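Local coordinates for chintase (Rhizomucor miehei, PDB 5YUQ), which probably hydrolyses beta-1,4 linkages of chitin as a family 18 glycoside hydrolase, with an active site enclosed in a tunnel, at residues 201-206 with 250-255; 283-288 with 322-327; 303-308 with 312-317. All coordinates share one frame; numbering follows the deposited sequence.

Interaction 1: 201-206 with 250-255; sequences PKVTGV and GLYVPI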
ATOM      1  N   PRO A 201      -2.074   9.388 -21.142  1.00 24.28           N
ATOM      2  CA  PRO A 201      -1.481  10.729 -21.219  1.00 24.17           C
ATOM      3  C   PRO A 201      -2.373  11.862 -21.715  1.00 28.69           C
ATOM      4  O   PRO A 201      -2.051  12.999 -21.605  1.00 30.93           O
ATOM      5  CB  PRO A 201      -0.306  10.547 -22.201  1.00 28.13           C
ATOM      6  CG  PRO A 201       0.019   9.150 -22.160  1.00 30.64           C
ATOM      7  CD  PRO A 201      -1.302   8.477 -22.091  1.00 33.16           C
ATOM      8  N   LYS A 202      -3.495  11.512 -22.277  1.00 24.35           N
ATOM      9  CA  LYS A 202      -4.491  12.476 -22.729  1.00 28.81           C
ATOM     10  C   LYS A 202      -5.217  13.147 -21.561  1.00 30.84           C
ATOM     11  O   LYS A 202      -5.846  14.191 -21.734  1.00 33.37           O
ATOM     12  CB  LYS A 202      -5.489  11.805 -23.680  1.00 32.08           C
ATOM     13  CG  LYS A 202      -4.894  11.483 -25.056  1.00 37.98           C
ATOM     14  CD  LYS A 202      -5.640  10.351 -25.758  1.00 49.17           C
ATOM     15  CE  LYS A 202      -6.972  10.802 -26.339  1.00 58.26           C
ATOM     16  NZ  LYS A 202      -6.789  11.773 -27.455  1.00 64.46           N
ATOM     17  N   VAL A 203      -5.126  12.544 -20.376  1.00 27.14           N
ATOM     18  CA  VAL A 203      -5.715  13.114 -19.166  1.00 21.14           C
ATOM     19  C   VAL A 203      -4.682  13.937 -18.402  1.00 24.57           C
ATOM     20  O   VAL A 203      -3.669  13.401 -17.954  1.00 26.10           O
ATOM     21  CB  VAL A 203      -6.245  12.007 -18.226  1.00 20.30           C
ATOM     22  CG1 VAL A 203      -6.880  12.615 -16.986  1.00 23.23           C
ATOM     23  CG2 VAL A 203      -7.237  11.119 -18.950  1.00 22.44           C
ATOM     24  N   THR A 204      -4.936  15.236 -18.250  1.00 23.14           N
ATOM     25  CA  THR A 204      -4.023  16.093 -17.505  1.00 22.22           C
ATOM     26  C   THR A 204      -4.561  16.360 -16.108  1.00 19.47           C
ATOM     27  O   THR A 204      -5.725  16.072 -15.817  1.00 23.52           O
ATOM     28  CB  THR A 204      -3.789  17.435 -18.220  1.00 28.51           C
ATOM     29  OG1 THR A 204      -5.050  18.040 -18.523  1.00 34.56           O
ATOM     30  CG2 THR A 204      -3.010  17.226 -19.506  1.00 35.42           C
ATOM     31  N   GLY A 205      -3.704  16.890 -15.241  1.00 21.41           N
ATOM     32  CA  GLY A 205      -4.134  17.288 -13.913  1.00 19.15           C
ATOM     33  C   GLY A 205      -4.217  16.161 -12.911  1.00 19.22           C
ATOM     34  O   GLY A 205      -4.785  16.324 -11.833  1.00 19.26           O
ATOM     35  N   VAL A 206      -3.655  15.007 -13.267  1.00 18.09           N
ATOM     36  CA  VAL A 206      -3.601  13.869 -12.355  1.00 15.22           C
ATOM     37  C   VAL A 206      -2.185  13.312 -12.384  1.00 16.53           C
ATOM     38  O   VAL A 206      -1.374  13.713 -13.223  1.00 17.63           O
ATOM     39  CB  VAL A 206      -4.598  12.757 -12.736  1.00 16.57           C
ATOM     40  CG1 VAL A 206      -6.039  13.291 -12.742  1.00 15.27           C
ATOM     41  CG2 VAL A 206      -4.245  12.155 -14.084  1.00 19.43           C
ATOM     42  N   GLY A 250     -17.449  12.947 -16.848  1.00 21.46           N
ATOM     43  CA  GLY A 250     -16.474  11.920 -16.540  1.00 18.70           C
ATOM     44  C   GLY A 250     -15.902  12.183 -15.161  1.00 21.77           C
ATOM     45  O   GLY A 250     -16.397  13.044 -14.420  1.00 18.72           O
ATOM     46  N   LEU A 251     -14.849  11.449 -14.821  1.00 18.45           N
ATOM     47  CA  LEU A 251     -14.239  11.519 -13.500  1.00 19.97           C
ATOM     48  C   LEU A 251     -13.284  12.693 -13.346  1.00 17.35           C
ATOM     49  O   LEU A 251     -13.161  13.262 -12.263  1.00 16.31           O
ATOM     50  CB  LEU A 251     -13.479  10.211 -13.228  1.00 16.40           C
ATOM     51  CG  LEU A 251     -12.516  10.165 -12.036  1.00 16.48           C
ATOM     52  CD1 LEU A 251     -13.270  10.303 -10.719  1.00 14.66           C
ATOM     53  CD2 LEU A 251     -11.699   8.863 -12.056  1.00 15.03           C
ATOM     54  N   TYR A 252     -12.595  13.047 -14.426  1.00 17.17           N
ATOM     55  CA  TYR A 252     -11.401  13.887 -14.313  1.00 16.30           C
ATOM     56  C   TYR A 252     -11.711  15.378 -14.283  1.00 19.08           C
ATOM     57  O   TYR A 252     -11.310  16.131 -15.169  1.00 21.23           O
ATOM     58  CB  TYR A 252     -10.417  13.530 -15.430  1.00 18.50           C
ATOM     59  CG  TYR A 252     -10.039  12.063 -15.395  1.00 17.95           C
ATOM     60  CD1 TYR A 252      -9.104  11.589 -14.485  1.00 16.87           C
ATOM     61  CD2 TYR A 252     -10.641  11.150 -16.252  1.00 19.38           C
ATOM     62  CE1 TYR A 252      -8.766  10.248 -14.436  1.00 18.65           C
ATOM     63  CE2 TYR A 252     -10.317   9.801 -16.208  1.00 21.05           C
ATOM     64  CZ  TYR A 252      -9.377   9.362 -15.297  1.00 21.52           C
ATOM     65  OH  TYR A 252      -9.041   8.033 -15.251  1.00 18.51           O
ATOM     66  N   VAL A 253     -12.416  15.795 -13.238  1.00 17.73           N
ATOM     67  CA  VAL A 253     -12.892  17.167 -13.119  1.00 18.18           C
ATOM     68  C   VAL A 253     -12.117  17.922 -12.052  1.00 14.42           C
ATOM     69  O   VAL A 253     -11.508  17.310 -11.175  1.00 17.25           O
ATOM     70  CB  VAL A 253     -14.393  17.188 -12.759  1.00 18.95           C
ATOM     71  CG1 VAL A 253     -15.197  16.473 -13.828  1.00 18.30           C
ATOM     72  CG2 VAL A 253     -14.627  16.545 -11.395  1.00 17.59           C
ATOM     73  N   PRO A 254     -12.117  19.259 -12.127  1.00 16.01           N
ATOM     74  CA  PRO A 254     -11.353  20.028 -11.141  1.00 15.63           C
ATOM     75  C   PRO A 254     -11.837  19.794  -9.711  1.00 15.52           C
ATOM     76  O   PRO A 254     -13.045  19.690  -9.472  1.00 16.28           O
ATOM     77  CB  PRO A 254     -11.604  21.475 -11.572  1.00 17.47           C
ATOM     78  CG  PRO A 254     -11.811  21.368 -13.044  1.00 16.26           C
ATOM     79  CD  PRO A 254     -12.616  20.114 -13.218  1.00 17.79           C
ATOM     80  N   ILE A 255     -10.895  19.688  -8.778  1.00 15.69           N
ATOM     81  CA  ILE A 255     -11.225  19.488  -7.368  1.00 15.73           C
ATOM     82  C   ILE A 255     -10.698  20.611  -6.491  1.00 14.40           C
ATOM     83  O   ILE A 255      -9.822  21.379  -6.896  1.00 16.11           O
ATOM     84  CB  ILE A 255     -10.665  18.162  -6.826  1.00 14.20           C
ATOM     85  CG1 ILE A 255      -9.155  18.069  -7.062  1.00 15.28           C
ATOM     86  CG2 ILE A 255     -11.394  16.976  -7.458  1.00 15.83           C
ATOM     87  CD1 ILE A 255      -8.492  16.952  -6.270  1.00 17.01           C
TER
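Val203 and Tyr252 have the nearest CA atoms of the two loops, 7.5 Å apart, and neither segment forms a regular helix or strand there. At that spacing the two loops meet through side chains alone, and the buried area is correspondingly small, 137 Å² summed over both sides. The Tyr252 ring carries the contact. Over one of its faces lies a methyl group of Val203: CG1 is 3.8 Å from the ring centroid of Tyr252 and 25° off the ring normal, which identifies a CH-pi contact. Its position is displaced toward the rim nearest the main chain, so the shortest approach is Val203 CG1 to Tyr252 CD1 at 3.5 Å. The valine delivers this methyl because CG1 is anti to the backbone N (chi1 -179°). Val206 comes from a different direction, its CG1 lying near the ring plane at the edge, 3.9 Å from Tyr252 CD1. The opposite face is covered from within its own segment by Leu251 CD2, 3.9 Å above the plane of the Tyr252 ring, so the ring is held between a valine and a leucine methyl. The phenol oxygen makes a weak hydrogen bond to Asp307 OD2. Backbone hydrogen bonds pair Gly205 with Asn190, Val253 with Ala191 and Ile255 with Lys189, so that a third piece of chain lies against both loops. The Val253 N to Leu251 O hydrogen bond, 2.8 Å, closes an inverse gamma turn centred on Tyr252, and at that turn the CB of Tyr252 points toward 201-206. The whole is a surface meeting of two long loops of the family 18 TIM-barrel enzyme, one following strand 175-178 and the other part of the excursion after strand 228-240.

Interaction 2: 283-288 with 322-327; sequences GQYIWR and KVLSFD
Tyr285 overlaps Leu324 at the base of its ring: Leu324 CD1 lies 3.6 Å from Tyr285 CB and 3.9 Å from Tyr285 CG. The two side chains run at about a right angle, so one methyl meets the start of the tyrosine while the phenol end extends elsewhere, to a hydrogen bond between Tyr285 OH and Glu293. The second cluster is built on Trp287. With CG anti to the backbone N (chi1 174°), the indole reaches out so that its benzo edge meets Phe326; Trp287 CZ3 is 4.1 Å from Phe326 CD2. Each of the two atoms lies near the plane of the other's ring, which makes this an edge-to-edge contact and not a stack. The same indole corner meets the Asp327 backbone, with Trp287 CZ3 3.4 Å from Asp327 O. At its other end the indole is fixed by Trp287 NE1, bonded to Asp356. Asp327 turns its carboxylate away from this cluster, OD1 taking a salt bridge from Lys335 and a hydrogen bond from Ser331 OG. All five touching residues are buried. The CA atoms of Tyr285 and Leu324 are 8.0 Å apart, too far for direct strand pairing. Strands 284-286 and 322-325 are instead each paired antiparallel with strand 228-240, whose Val238 touches both Tyr285 and Leu324. Helix 287-292 begins directly after Ile286, its N-cap, and contributes Ile290 against Tyr285, Leu324 and Phe326, while Thr360 and Leu361 of helix 360-363 pack on Trp287.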
ATOM      1  N   GLY A 283      -9.583  11.196   3.585  1.00 17.57           N
ATOM      2  CA  GLY A 283     -10.641  11.008   2.606  1.00 15.08           C
ATOM      3  C   GLY A 283     -11.002   9.552   2.422  1.00 15.49           C
ATOM      4  O   GLY A 283     -11.815   9.217   1.566  1.00 16.11           O
ATOM      5  N   GLN A 284     -10.407   8.697   3.247  1.00 16.71           N
ATOM      6  CA  GLN A 284     -10.608   7.254   3.155  1.00 18.08           C
ATOM      7  C   GLN A 284     -12.072   6.877   3.350  1.00 17.23           C
ATOM      8  O   GLN A 284     -12.764   7.402   4.223  1.00 16.37           O
ATOM      9  CB  GLN A 284      -9.727   6.540   4.178  1.00 17.78           C
ATOM     10  CG  GLN A 284      -9.902   5.028   4.215  1.00 20.85           C
ATOM     11  CD  GLN A 284      -8.984   4.369   5.226  1.00 25.50           C
ATOM     12  OE1 GLN A 284      -7.853   3.999   4.905  1.00 26.80           O
ATOM     13  NE2 GLN A 284      -9.471   4.223   6.461  1.00 27.89           N
ATOM     14  N   TYR A 285     -12.535   5.957   2.515  1.00 16.51           N
ATOM     15  CA  TYR A 285     -13.904   5.489   2.545  1.00 17.97           C
ATOM     16  C   TYR A 285     -13.801   3.981   2.357  1.00 16.74           C
ATOM     17  O   TYR A 285     -13.547   3.514   1.250  1.00 15.40           O
ATOM     18  CB  TYR A 285     -14.643   6.129   1.372  1.00 19.78           C
ATOM     19  CG  TYR A 285     -16.067   6.537   1.655  1.00 18.50           C
ATOM     20  CD1 TYR A 285     -17.083   5.607   1.606  1.00 21.43           C
ATOM     21  CD2 TYR A 285     -16.390   7.857   1.931  1.00 21.21           C
ATOM     22  CE1 TYR A 285     -18.378   5.957   1.844  1.00 22.58           C
ATOM     23  CE2 TYR A 285     -17.707   8.225   2.176  1.00 19.70           C
ATOM     24  CZ  TYR A 285     -18.687   7.263   2.129  1.00 20.17           C
ATOM     25  OH  TYR A 285     -20.001   7.597   2.367  1.00 27.68           O
ATOM     26  N   ILE A 286     -13.963   3.207   3.427  1.00 13.56           N
ATOM     27  CA  ILE A 286     -13.686   1.770   3.308  1.00 12.14           C
ATOM     28  C   ILE A 286     -14.833   1.013   2.654  1.00 15.37           C
ATOM     29  O   ILE A 286     -15.977   1.466   2.653  1.00 14.51           O
ATOM     30  CB  ILE A 286     -13.310   1.108   4.650  1.00 14.07           C
ATOM     31  CG1 ILE A 286     -14.495   1.125   5.618  1.00 14.61           C
ATOM     32  CG2 ILE A 286     -12.090   1.787   5.258  1.00 15.37           C
ATOM     33  CD1 ILE A 286     -14.321   0.154   6.773  1.00 18.81           C
ATOM     34  N   TRP A 287     -14.523  -0.143   2.086  1.00 13.12           N
ATOM     35  CA  TRP A 287     -15.524  -0.900   1.354  1.00 12.96           C
ATOM     36  C   TRP A 287     -16.759  -1.195   2.193  1.00 15.91           C
ATOM     37  O   TRP A 287     -17.880  -1.131   1.681  1.00 14.78           O
ATOM     38  CB  TRP A 287     -14.952  -2.206   0.813  1.00 12.96           C
ATOM     39  CG  TRP A 287     -16.024  -3.034   0.187  1.00 13.06           C
ATOM     40  CD1 TRP A 287     -16.639  -4.129   0.724  1.00 13.91           C
ATOM     41  CD2 TRP A 287     -16.634  -2.816  -1.091  1.00 12.66           C
ATOM     42  NE1 TRP A 287     -17.596  -4.604  -0.145  1.00 15.51           N
ATOM     43  CE2 TRP A 287     -17.609  -3.817  -1.268  1.00 13.42           C
ATOM     44  CE3 TRP A 287     -16.446  -1.873  -2.107  1.00 12.60           C
ATOM     45  CZ2 TRP A 287     -18.387  -3.908  -2.422  1.00 14.44           C
ATOM     46  CZ3 TRP A 287     -17.220  -1.960  -3.250  1.00 16.12           C
ATOM     47  CH2 TRP A 287     -18.181  -2.969  -3.397  1.00 15.31           C
ATOM     48  N   ARG A 288     -16.575  -1.510   3.468  1.00 15.31           N
ATOM     49  CA  ARG A 288     -17.726  -1.848   4.327  1.00 18.03           C
ATOM     50  C   ARG A 288     -18.767  -0.714   4.243  1.00 17.05           C
ATOM     51  O   ARG A 288     -19.929  -1.008   4.190  1.00 17.64           O
ATOM     52  CB  ARG A 288     -17.385  -2.084   5.772  1.00 20.40           C
ATOM     53  CG  ARG A 288     -16.537  -3.309   6.018  1.00 22.16           C
ATOM     54  CD  ARG A 288     -16.073  -3.519   7.444  1.00 20.29           C
ATOM     55  NE  ARG A 288     -17.173  -3.922   8.321  1.00 21.82           N
ATOM     56  CZ  ARG A 288     -17.637  -5.153   8.404  1.00 27.50           C
ATOM     57  NH1 ARG A 288     -17.118  -6.163   7.718  1.00 20.06           N
ATOM     58  NH2 ARG A 288     -18.621  -5.392   9.218  1.00 26.31           N
ATOM     59  N   LYS A 322     -19.101  15.654  -3.477  1.00 13.09           N
ATOM     60  CA  LYS A 322     -18.019  14.698  -3.285  1.00 13.73           C
ATOM     61  C   LYS A 322     -17.953  13.710  -4.430  1.00 13.74           C
ATOM     62  O   LYS A 322     -18.970  13.155  -4.833  1.00 14.09           O
ATOM     63  CB  LYS A 322     -18.253  13.916  -1.990  1.00 16.10           C
ATOM     64  CG  LYS A 322     -18.595  14.793  -0.801  1.00 20.52           C
ATOM     65  CD  LYS A 322     -18.540  14.027   0.509  1.00 22.53           C
ATOM     66  CE  LYS A 322     -19.702  13.076   0.677  1.00 24.67           C
ATOM     67  NZ  LYS A 322     -19.926  12.765   2.121  1.00 24.70           N
ATOM     68  N   VAL A 323     -16.750  13.474  -4.937  1.00 13.05           N
ATOM     69  CA  VAL A 323     -16.525  12.328  -5.811  1.00 14.27           C
ATOM     70  C   VAL A 323     -15.774  11.249  -5.044  1.00 13.27           C
ATOM     71  O   VAL A 323     -14.788  11.529  -4.362  1.00 16.43           O
ATOM     72  CB  VAL A 323     -15.780  12.700  -7.113  1.00 14.05           C
ATOM     73  CG1 VAL A 323     -14.439  13.346  -6.805  1.00 17.38           C
ATOM     74  CG2 VAL A 323     -15.605  11.463  -7.987  1.00 15.01           C
ATOM     75  N   LEU A 324     -16.283  10.025  -5.116  1.00 12.94           N
ATOM     76  CA  LEU A 324     -15.637   8.875  -4.500  1.00 13.29           C
ATOM     77  C   LEU A 324     -15.039   8.039  -5.596  1.00 12.19           C
ATOM     78  O   LEU A 324     -15.760   7.551  -6.463  1.00 13.51           O
ATOM     79  CB  LEU A 324     -16.668   8.024  -3.741  1.00 14.10           C
ATOM     80  CG  LEU A 324     -16.205   6.654  -3.224  1.00 13.31           C
ATOM     81  CD1 LEU A 324     -15.198   6.816  -2.116  1.00 15.29           C
ATOM     82  CD2 LEU A 324     -17.408   5.831  -2.751  1.00 15.93           C
ATOM     83  N   SER A 325     -13.717   7.876  -5.574  1.00 12.18           N
ATOM     84  CA  SER A 325     -13.083   6.898  -6.442  1.00 13.30           C
ATOM     85  C   SER A 325     -12.872   5.666  -5.594  1.00 13.78           C
ATOM     86  O   SER A 325     -12.329   5.761  -4.495  1.00 12.96           O
ATOM     87  CB  SER A 325     -11.735   7.394  -6.952  1.00 14.07           C
ATOM     88  OG  SER A 325     -11.047   6.310  -7.572  1.00 12.56           O
ATOM     89  N   PHE A 326     -13.296   4.510  -6.088  1.00 12.21           N
ATOM     90  CA  PHE A 326     -13.172   3.291  -5.293  1.00 13.73           C
ATOM     91  C   PHE A 326     -12.869   2.065  -6.129  1.00 13.35           C
ATOM     92  O   PHE A 326     -12.622   2.179  -7.328  1.00 12.80           O
ATOM     93  CB  PHE A 326     -14.398   3.076  -4.379  1.00 13.38           C
ATOM     94  CG  PHE A 326     -15.714   2.846  -5.103  1.00 10.78           C
ATOM     95  CD1 PHE A 326     -16.358   3.883  -5.769  1.00 11.82           C
ATOM     96  CD2 PHE A 326     -16.336   1.594  -5.052  1.00 12.79           C
ATOM     97  CE1 PHE A 326     -17.584   3.673  -6.405  1.00 13.72           C
ATOM     98  CE2 PHE A 326     -17.558   1.378  -5.686  1.00 14.48           C
ATOM     99  CZ  PHE A 326     -18.185   2.415  -6.358  1.00 13.28           C
ATOM    100  N   ASP A 327     -12.847   0.904  -5.482  1.00 12.90           N
ATOM    101  CA  ASP A 327     -12.709  -0.357  -6.189  1.00 11.71           C
ATOM    102  C   ASP A 327     -13.804  -1.299  -5.756  1.00 14.00           C
ATOM    103  O   ASP A 327     -14.189  -1.322  -4.586  1.00 15.12           O
ATOM    104  CB  ASP A 327     -11.342  -0.979  -5.941  1.00 10.94           C
ATOM    105  CG  ASP A 327     -10.315  -0.464  -6.906  1.00 11.57           C
ATOM    106  OD1 ASP A 327     -10.203  -1.047  -8.007  1.00 14.84           O
ATOM    107  OD2 ASP A 327      -9.649   0.546  -6.593  1.00 12.23           O
TER

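Interaction 3: 303-308 with 312-317; sequences VTYWDD and TPYAYS
Tyr305 sets its CB over the face of the Tyr314 ring, 3.5 Å from the Tyr314 centroid, a CH-pi contact 22° off the normal. The ring planes are within 18° of each other, yet the centroids of Tyr305 and Tyr314 are 5.2 Å apart, with little face-to-face stacking. On the face carrying Trp306 and Pro313, one side of the indole lies over the Thr312 backbone, and Trp306 CZ3 is 3.8 Å from Pro313 CD. Its reach follows from chi1 176°, which places CG anti to the backbone N.

The backbone fixes this register. Tyr305 N donates to Tyr314 O at 2.7 Å, whereas the return bond from Tyr314 N to Tyr305 O is 3.0 Å and enters from above the carbonyl plane. Val303 and Tyr316 exchange two bonds; Asp307 N to Thr312 O is 2.8 Å, its reciprocal weak. A water links Tyr314 OH with Trp306 O.

Farther out, Ser310 in the connecting turn bonds both Asp307 OD2 and Thr312 OG1, and Ser331 of helix 329-341 packs on Trp306. The alternating pairs show antiparallel pairing, and the short connection makes a beta hairpin, consistent with the alpha+beta insertion domain of many family 18 chitinases, between barrel strands seven and eight.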
ATOM      1  N   VAL A 303     -24.543   8.858  -7.052  1.00 17.28           N
ATOM      2  CA  VAL A 303     -24.796   8.368  -8.400  1.00 15.18           C
ATOM      3  C   VAL A 303     -23.495   7.726  -8.889  1.00 15.88           C
ATOM      4  O   VAL A 303     -22.435   8.364  -8.890  1.00 16.63           O
ATOM      5  CB  VAL A 303     -25.231   9.500  -9.344  1.00 15.38           C
ATOM      6  CG1 VAL A 303     -25.352   8.983 -10.769  1.00 20.44           C
ATOM      7  CG2 VAL A 303     -26.561  10.109  -8.873  1.00 18.86           C
ATOM      8  N   THR A 304     -23.572   6.461  -9.293  0.50 15.46           N
ATOM      9  CA  THR A 304     -22.361   5.702  -9.618  0.50 15.07           C
ATOM     10  C   THR A 304     -22.055   5.672 -11.122  0.50 18.30           C
ATOM     11  O   THR A 304     -22.965   5.687 -11.951  0.50 20.08           O
ATOM     12  CB  THR A 304     -22.432   4.278  -9.034  0.50 16.98           C
ATOM     13  OG1 THR A 304     -22.665   4.359  -7.624  0.50 21.98           O
ATOM     14  CG2 THR A 304     -21.135   3.527  -9.265  0.50 13.62           C
ATOM     15  N   TYR A 305     -20.763   5.647 -11.452  1.00 14.39           N
ATOM     16  CA  TYR A 305     -20.274   5.617 -12.822  1.00 15.30           C
ATOM     17  C   TYR A 305     -19.128   4.624 -12.919  1.00 16.27           C
ATOM     18  O   TYR A 305     -18.659   4.093 -11.912  1.00 16.37           O
ATOM     19  CB  TYR A 305     -19.739   6.991 -13.218  1.00 17.69           C
ATOM     20  CG  TYR A 305     -20.750   8.114 -13.150  1.00 18.89           C
ATOM     21  CD1 TYR A 305     -21.558   8.407 -14.239  1.00 21.81           C
ATOM     22  CD2 TYR A 305     -20.879   8.892 -12.010  1.00 16.16           C
ATOM     23  CE1 TYR A 305     -22.486   9.437 -14.187  1.00 22.27           C
ATOM     24  CE2 TYR A 305     -21.815   9.922 -11.950  1.00 15.64           C
ATOM     25  CZ  TYR A 305     -22.599  10.189 -13.047  1.00 19.48           C
ATOM     26  OH  TYR A 305     -23.522  11.215 -12.998  1.00 19.77           O
ATOM     27  N   TRP A 306     -18.670   4.384 -14.138  1.00 16.93           N
ATOM     28  CA  TRP A 306     -17.486   3.564 -14.349  1.00 16.66           C
ATOM     29  C   TRP A 306     -16.549   4.369 -15.207  1.00 16.47           C
ATOM     30  O   TRP A 306     -16.972   4.981 -16.189  1.00 18.82           O
ATOM     31  CB  TRP A 306     -17.849   2.266 -15.064  1.00 15.01           C
ATOM     32  CG  TRP A 306     -16.656   1.392 -15.404  1.00 15.15           C
ATOM     33  CD1 TRP A 306     -15.975   1.359 -16.584  1.00 18.44           C
ATOM     34  CD2 TRP A 306     -16.039   0.421 -14.553  1.00 15.10           C
ATOM     35  NE1 TRP A 306     -14.959   0.425 -16.516  1.00 19.24           N
ATOM     36  CE2 TRP A 306     -14.987  -0.167 -15.280  1.00 16.85           C
ATOM     37  CE3 TRP A 306     -16.283  -0.016 -13.247  1.00 17.40           C
ATOM     38  CZ2 TRP A 306     -14.173  -1.163 -14.739  1.00 15.12           C
ATOM     39  CZ3 TRP A 306     -15.481  -0.999 -12.712  1.00 16.73           C
ATOM     40  CH2 TRP A 306     -14.443  -1.570 -13.455  1.00 15.91           C
ATOM     41  N   ASP A 307     -15.273   4.391 -14.837  1.00 15.58           N
ATOM     42  CA  ASP A 307     -14.287   5.064 -15.663  1.00 16.12           C
ATOM     43  C   ASP A 307     -13.578   4.034 -16.530  1.00 18.65           C
ATOM     44  O   ASP A 307     -12.805   3.210 -16.030  1.00 18.97           O
ATOM     45  CB  ASP A 307     -13.271   5.809 -14.807  1.00 15.24           C
ATOM     46  CG  ASP A 307     -12.207   6.470 -15.640  1.00 17.50           C
ATOM     47  OD1 ASP A 307     -12.569   7.208 -16.578  1.00 22.62           O
ATOM     48  OD2 ASP A 307     -11.007   6.250 -15.380  1.00 17.83           O
ATOM     49  N   ASP A 308     -13.845   4.078 -17.830  1.00 21.68           N
ATOM     50  CA  ASP A 308     -13.276   3.093 -18.746  1.00 20.61           C
ATOM     51  C   ASP A 308     -11.755   3.211 -18.885  1.00 19.48           C
ATOM     52  O   ASP A 308     -11.092   2.219 -19.142  1.00 19.44           O
ATOM     53  CB  ASP A 308     -13.950   3.170 -20.121  1.00 26.32           C
ATOM     54  CG  ASP A 308     -13.563   2.016 -21.027  1.00 26.46           C
ATOM     55  OD1 ASP A 308     -13.554   0.855 -20.558  1.00 33.53           O
ATOM     56  OD2 ASP A 308     -13.261   2.267 -22.212  1.00 34.80           O
ATOM     57  N   THR A 312     -12.047   1.604 -13.157  1.00 15.74           N
ATOM     58  CA  THR A 312     -12.505   1.693 -11.768  1.00 13.87           C
ATOM     59  C   THR A 312     -13.842   2.411 -11.677  1.00 13.06           C
ATOM     60  O   THR A 312     -14.151   3.253 -12.524  1.00 15.09           O
ATOM     61  CB  THR A 312     -11.498   2.449 -10.868  1.00 10.75           C
ATOM     62  OG1 THR A 312     -11.291   3.774 -11.377  1.00 14.80           O
ATOM     63  CG2 THR A 312     -10.155   1.726 -10.814  1.00 13.17           C
ATOM     64  N   PRO A 313     -14.623   2.095 -10.635  1.00 11.99           N
ATOM     65  CA  PRO A 313     -15.904   2.782 -10.433  1.00 13.28           C
ATOM     66  C   PRO A 313     -15.676   4.106  -9.729  1.00 12.98           C
ATOM     67  O   PRO A 313     -14.682   4.280  -9.022  1.00 12.21           O
ATOM     68  CB  PRO A 313     -16.650   1.834  -9.494  1.00 13.56           C
ATOM     69  CG  PRO A 313     -15.538   1.219  -8.669  1.00 11.48           C
ATOM     70  CD  PRO A 313     -14.410   1.016  -9.652  1.00 13.97           C
ATOM     71  N   TYR A 314     -16.594   5.041  -9.924  1.00 14.47           N
ATOM     72  CA  TYR A 314     -16.572   6.246  -9.128  1.00 12.70           C
ATOM     73  C   TYR A 314     -17.998   6.694  -8.931  1.00 15.16           C
ATOM     74  O   TYR A 314     -18.895   6.248  -9.642  1.00 15.52           O
ATOM     75  CB  TYR A 314     -15.715   7.343  -9.772  1.00 14.40           C
ATOM     76  CG  TYR A 314     -16.208   7.852 -11.107  1.00 15.72           C
ATOM     77  CD1 TYR A 314     -15.923   7.171 -12.286  1.00 17.31           C
ATOM     78  CD2 TYR A 314     -16.927   9.033 -11.192  1.00 15.39           C
ATOM     79  CE1 TYR A 314     -16.357   7.649 -13.508  1.00 17.21           C
ATOM     80  CE2 TYR A 314     -17.362   9.516 -12.404  1.00 18.10           C
ATOM     81  CZ  TYR A 314     -17.085   8.821 -13.554  1.00 18.83           C
ATOM     82  OH  TYR A 314     -17.527   9.302 -14.760  1.00 18.67           O
ATOM     83  N   ALA A 315     -18.216   7.541  -7.936  1.00 13.12           N
ATOM     84  CA  ALA A 315     -19.569   7.959  -7.619  1.00 13.24           C
ATOM     85  C   ALA A 315     -19.564   9.419  -7.218  1.00 14.65           C
ATOM     86  O   ALA A 315     -18.589   9.915  -6.659  1.00 14.42           O
ATOM     87  CB  ALA A 315     -20.149   7.089  -6.509  1.00 14.66           C
ATOM     88  N   TYR A 316     -20.651  10.115  -7.522  1.00 13.32           N
ATOM     89  CA  TYR A 316     -20.747  11.516  -7.164  1.00 13.62           C
ATOM     90  C   TYR A 316     -21.912  11.744  -6.209  1.00 13.42           C
ATOM     91  O   TYR A 316     -23.018  11.251  -6.432  1.00 15.25           O
ATOM     92  CB  TYR A 316     -20.917  12.384  -8.408  1.00 14.30           C
ATOM     93  CG  TYR A 316     -21.024  13.853  -8.070  1.00 14.26           C
ATOM     94  CD1 TYR A 316     -19.919  14.561  -7.608  1.00 14.50           C
ATOM     95  CD2 TYR A 316     -22.228  14.526  -8.190  1.00 16.19           C
ATOM     96  CE1 TYR A 316     -20.015  15.913  -7.284  1.00 14.35           C
ATOM     97  CE2 TYR A 316     -22.328  15.869  -7.871  1.00 17.94           C
ATOM     98  CZ  TYR A 316     -21.220  16.550  -7.419  1.00 13.60           C
ATOM     99  OH  TYR A 316     -21.335  17.883  -7.102  1.00 15.41           O
ATOM    100  N   SER A 317     -21.644  12.486  -5.139  1.00 12.01           N
ATOM    101  CA  SER A 317     -22.688  12.902  -4.216  1.00 14.50           C
ATOM    102  C   SER A 317     -22.865  14.400  -4.330  1.00 13.10           C
ATOM    103  O   SER A 317     -21.971  15.158  -3.963  1.00 14.67           O
ATOM    104  CB  SER A 317     -22.307  12.549  -2.778  1.00 14.64           C
ATOM    105  OG  SER A 317     -23.221  13.151  -1.865  1.00 14.59           O
TER
HETATM  106  O   HOH W   1     -16.961   8.002 -16.832  1.00 25.82           O

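Overall arrangement
Interaction 1 closes first along the chain; interaction 2 follows, with the hairpin of interaction 3 nested inside the loop it closes. Centres of interactions 2 and 3 lie about 10 Å apart, those of 1 and 3 about 14 Å, and those of 1 and 2 about 18 Å. Strand 312-317 pairs antiparallel with strand 322-325, joining interactions 2 and 3 through Leu324 N to Ala315 O at 2.8 Å. Interaction 1 touches interaction 2 by Leu251 CD1 on Val323 CG2, and interaction 3 by the weak Tyr252 OH to Asp307 OD2 bond. Apart from 201-206, in the loop after strand 175-178, the segments belong to the excursion between strands 228-240 and 346-350, consistent with the insertion domain; interaction 1 thus brings a separate barrel loop against it.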